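Local structure of putative dihydrodipicolinate synthase family protein (Coccidioides immitis, 3QFE) at residues L60-E65 against R289-D293. The protein is a putative member of the dihydrodipicolinate synthase family, a group of enzymes built on the TIM-barrel fold. Numbering follows the deposited sequence.
Sequences LLTREE and RKPYD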
loop_
_atom_site.group_PDB
_atom_site.type_symbol
_atom_site.label_atom_id
_atom_site.label_comp_id
_atom_site.label_asym_id
_atom_site.label_seq_id
_atom_site.Cartn_x
_atom_site.Cartn_y
_atom_site.Cartn_z
ATOM N N LEU A 60 11.751 5.616 8.133
ATOM C CA LEU A 60 12.061 6.055 9.499
ATOM C C LEU A 60 12.396 4.878 10.434
ATOM O O LEU A 60 12.635 5.059 11.630
ATOM C CB LEU A 60 10.896 6.863 10.079
ATOM C CG LEU A 60 10.347 8.028 9.246
ATOM C CD1 LEU A 60 9.324 8.852 10.048
ATOM C CD2 LEU A 60 11.435 8.932 8.745
ATOM N N LEU A 61 12.405 3.682 9.858
ATOM C CA LEU A 61 12.583 2.432 10.592
ATOM C C LEU A 61 14.012 1.899 10.513
ATOM O O LEU A 61 14.706 2.071 9.501
ATOM C CB LEU A 61 11.647 1.357 10.035
ATOM C CG LEU A 61 10.145 1.646 10.124
ATOM C CD1 LEU A 61 9.392 0.436 9.596
ATOM C CD2 LEU A 61 9.684 2.016 11.542
ATOM N N THR A 62 14.438 1.205 11.556
ATOM C CA THR A 62 15.711 0.492 11.454
ATOM C C THR A 62 15.455 -0.801 10.690
ATOM O O THR A 62 14.310 -1.231 10.579
ATOM C CB THR A 62 16.268 0.139 12.828
ATOM O OG1 THR A 62 15.429 -0.879 13.413
ATOM C CG2 THR A 62 16.337 1.396 13.727
ATOM N N ARG A 63 16.521 -1.433 10.197
ATOM C CA ARG A 63 16.411 -2.695 9.480
ATOM C C ARG A 63 15.658 -3.753 10.301
ATOM O O ARG A 63 14.790 -4.462 9.787
ATOM C CB ARG A 63 17.799 -3.201 9.111
ATOM C CG ARG A 63 17.826 -4.657 8.705
ATOM C CD ARG A 63 19.208 -5.247 8.834
ATOM N NE ARG A 63 19.230 -6.549 8.196
ATOM C CZ ARG A 63 20.163 -7.488 8.379
ATOM N NH1 ARG A 63 21.206 -7.282 9.188
ATOM N NH2 ARG A 63 20.056 -8.637 7.727
ATOM N N GLU A 64 16.003 -3.860 11.574
ATOM C CA GLU A 64 15.351 -4.803 12.469
ATOM C C GLU A 64 13.841 -4.511 12.651
ATOM O O GLU A 64 13.011 -5.430 12.688
ATOM C CB GLU A 64 16.088 -4.795 13.799
ATOM C CG GLU A 64 15.557 -5.748 14.801
ATOM C CD GLU A 64 16.566 -6.079 15.892
ATOM O OE1 GLU A 64 17.786 -5.780 15.724
ATOM O OE2 GLU A 64 16.119 -6.661 16.912
ATOM N N GLU A 65 13.484 -3.240 12.745
ATOM C CA GLU A 65 12.077 -2.886 12.887
ATOM C C GLU A 65 11.297 -3.288 11.645
ATOM O O GLU A 65 10.187 -3.828 11.745
ATOM C CB GLU A 65 11.910 -1.400 13.210
ATOM C CG GLU A 65 12.351 -1.086 14.652
ATOM C CD GLU A 65 12.462 0.410 14.953
ATOM O OE1 GLU A 65 12.537 1.215 14.011
ATOM O OE2 GLU A 65 12.482 0.778 16.145
ATOM N N ARG A 289 6.563 9.436 13.695
ATOM C CA ARG A 289 7.736 9.173 14.512
ATOM C C ARG A 289 8.522 10.464 14.741
ATOM O O ARG A 289 8.624 11.293 13.843
ATOM C CB ARG A 289 8.630 8.087 13.877
ATOM C CG ARG A 289 9.221 7.207 14.905
ATOM C CD ARG A 289 10.361 6.313 14.416
ATOM N NE ARG A 289 10.676 5.352 15.476
ATOM C CZ ARG A 289 11.255 4.169 15.290
ATOM N NH1 ARG A 289 11.658 3.781 14.088
ATOM N NH2 ARG A 289 11.451 3.378 16.327
ATOM N N LYS A 290 9.029 10.632 15.957
ATOM C CA LYS A 290 9.992 11.669 16.313
ATOM C C LYS A 290 11.045 11.868 15.233
ATOM O O LYS A 290 11.578 10.895 14.713
ATOM C CB LYS A 290 10.716 11.265 17.605
ATOM C CG LYS A 290 10.440 12.149 18.747
ATOM C CD LYS A 290 10.699 11.485 20.097
ATOM C CE LYS A 290 12.058 10.849 20.207
ATOM N NZ LYS A 290 12.590 11.085 21.574
ATOM N N PRO A 291 11.404 13.131 14.937
ATOM C CA PRO A 291 10.949 14.369 15.542
ATOM C C PRO A 291 9.759 15.016 14.840
ATOM O O PRO A 291 9.471 16.160 15.104
ATOM C CB PRO A 291 12.165 15.279 15.380
ATOM C CG PRO A 291 12.706 14.871 14.043
ATOM C CD PRO A 291 12.452 13.383 13.925
ATOM N N TYR A 292 9.066 14.303 13.971
ATOM C CA TYR A 292 7.948 14.891 13.231
ATOM C C TYR A 292 6.706 15.192 14.089
ATOM O O TYR A 292 6.425 14.493 15.064
ATOM C CB TYR A 292 7.652 14.048 11.972
ATOM C CG TYR A 292 8.906 13.936 11.136
ATOM C CD1 TYR A 292 9.425 15.057 10.470
ATOM C CD2 TYR A 292 9.623 12.746 11.080
ATOM C CE1 TYR A 292 10.608 14.977 9.736
ATOM C CE2 TYR A 292 10.791 12.652 10.356
ATOM C CZ TYR A 292 11.280 13.773 9.686
ATOM O OH TYR A 292 12.454 13.676 8.970
ATOM N N ASP A 293 5.997 16.263 13.754
ATOM C CA ASP A 293 4.882 16.712 14.569
ATOM C C ASP A 293 3.573 16.092 14.096
ATOM O O ASP A 293 3.427 15.781 12.913
ATOM C CB ASP A 293 4.785 18.255 14.577
ATOM C CG ASP A 293 5.677 18.911 15.655
ATOM O OD1 ASP A 293 6.354 18.193 16.435
ATOM O OD2 ASP A 293 5.714 20.161 15.719
#
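Arg289 reaches from the loop between helices 282-285 and 297-317 to the start of helix 63-77, and its guanidinium is bonded at all three nitrogens. Towards Glu65 it presents the NH1/NH2 side: Arg289 NH1 lies 2.7 Å from Glu65 OE1 and Arg289 NH2 2.8 Å from Glu65 OE2, both nearly linear, a bidentate salt bridge. NH1 also donates to the carbonyl of Leu60 (Arg289 NH1 to Leu60 O, 2.9 Å, more bent at 138°), so this one nitrogen serves two acceptors near the guanidinium plane. NE pairs with Asp27, giving the cation a second carboxylate, while the Arg289 backbone N is taken by Glu57. Glu65 has a double task. Thr62 is the N-cap of helix 63-77 and forms a capping box with Glu65: Glu65 N donates to Thr62 OG1 (3.1 Å) and Thr62 N to Glu65 OE1 (3.1 Å). OE1 therefore accepts from both Thr62 N and Arg289 NH1, tying the cap directly to the distant loop. In the TIM barrel, helix 63-77 follows strand 48-51, so the arginine fastens the loop leading into the C-terminal helix 297-317 to the end of this βα connection. Leu60 CD1 makes apolar contacts beside the polar cluster, 4.0 Å from Arg289 CB and 4.0 Å from Tyr292 CD2. The Leu61 CD2 methyl lies 3.7 Å from Arg289 NH1, oblique to the guanidinium, a van der Waals contact; Phe22 touches both Leu61 and Arg289. Around the cis peptide preceding Pro291, a backbone bond from Tyr292 N to Arg289 O (3.0 Å) closes the turn that brings the tyrosine ring beside Leu60.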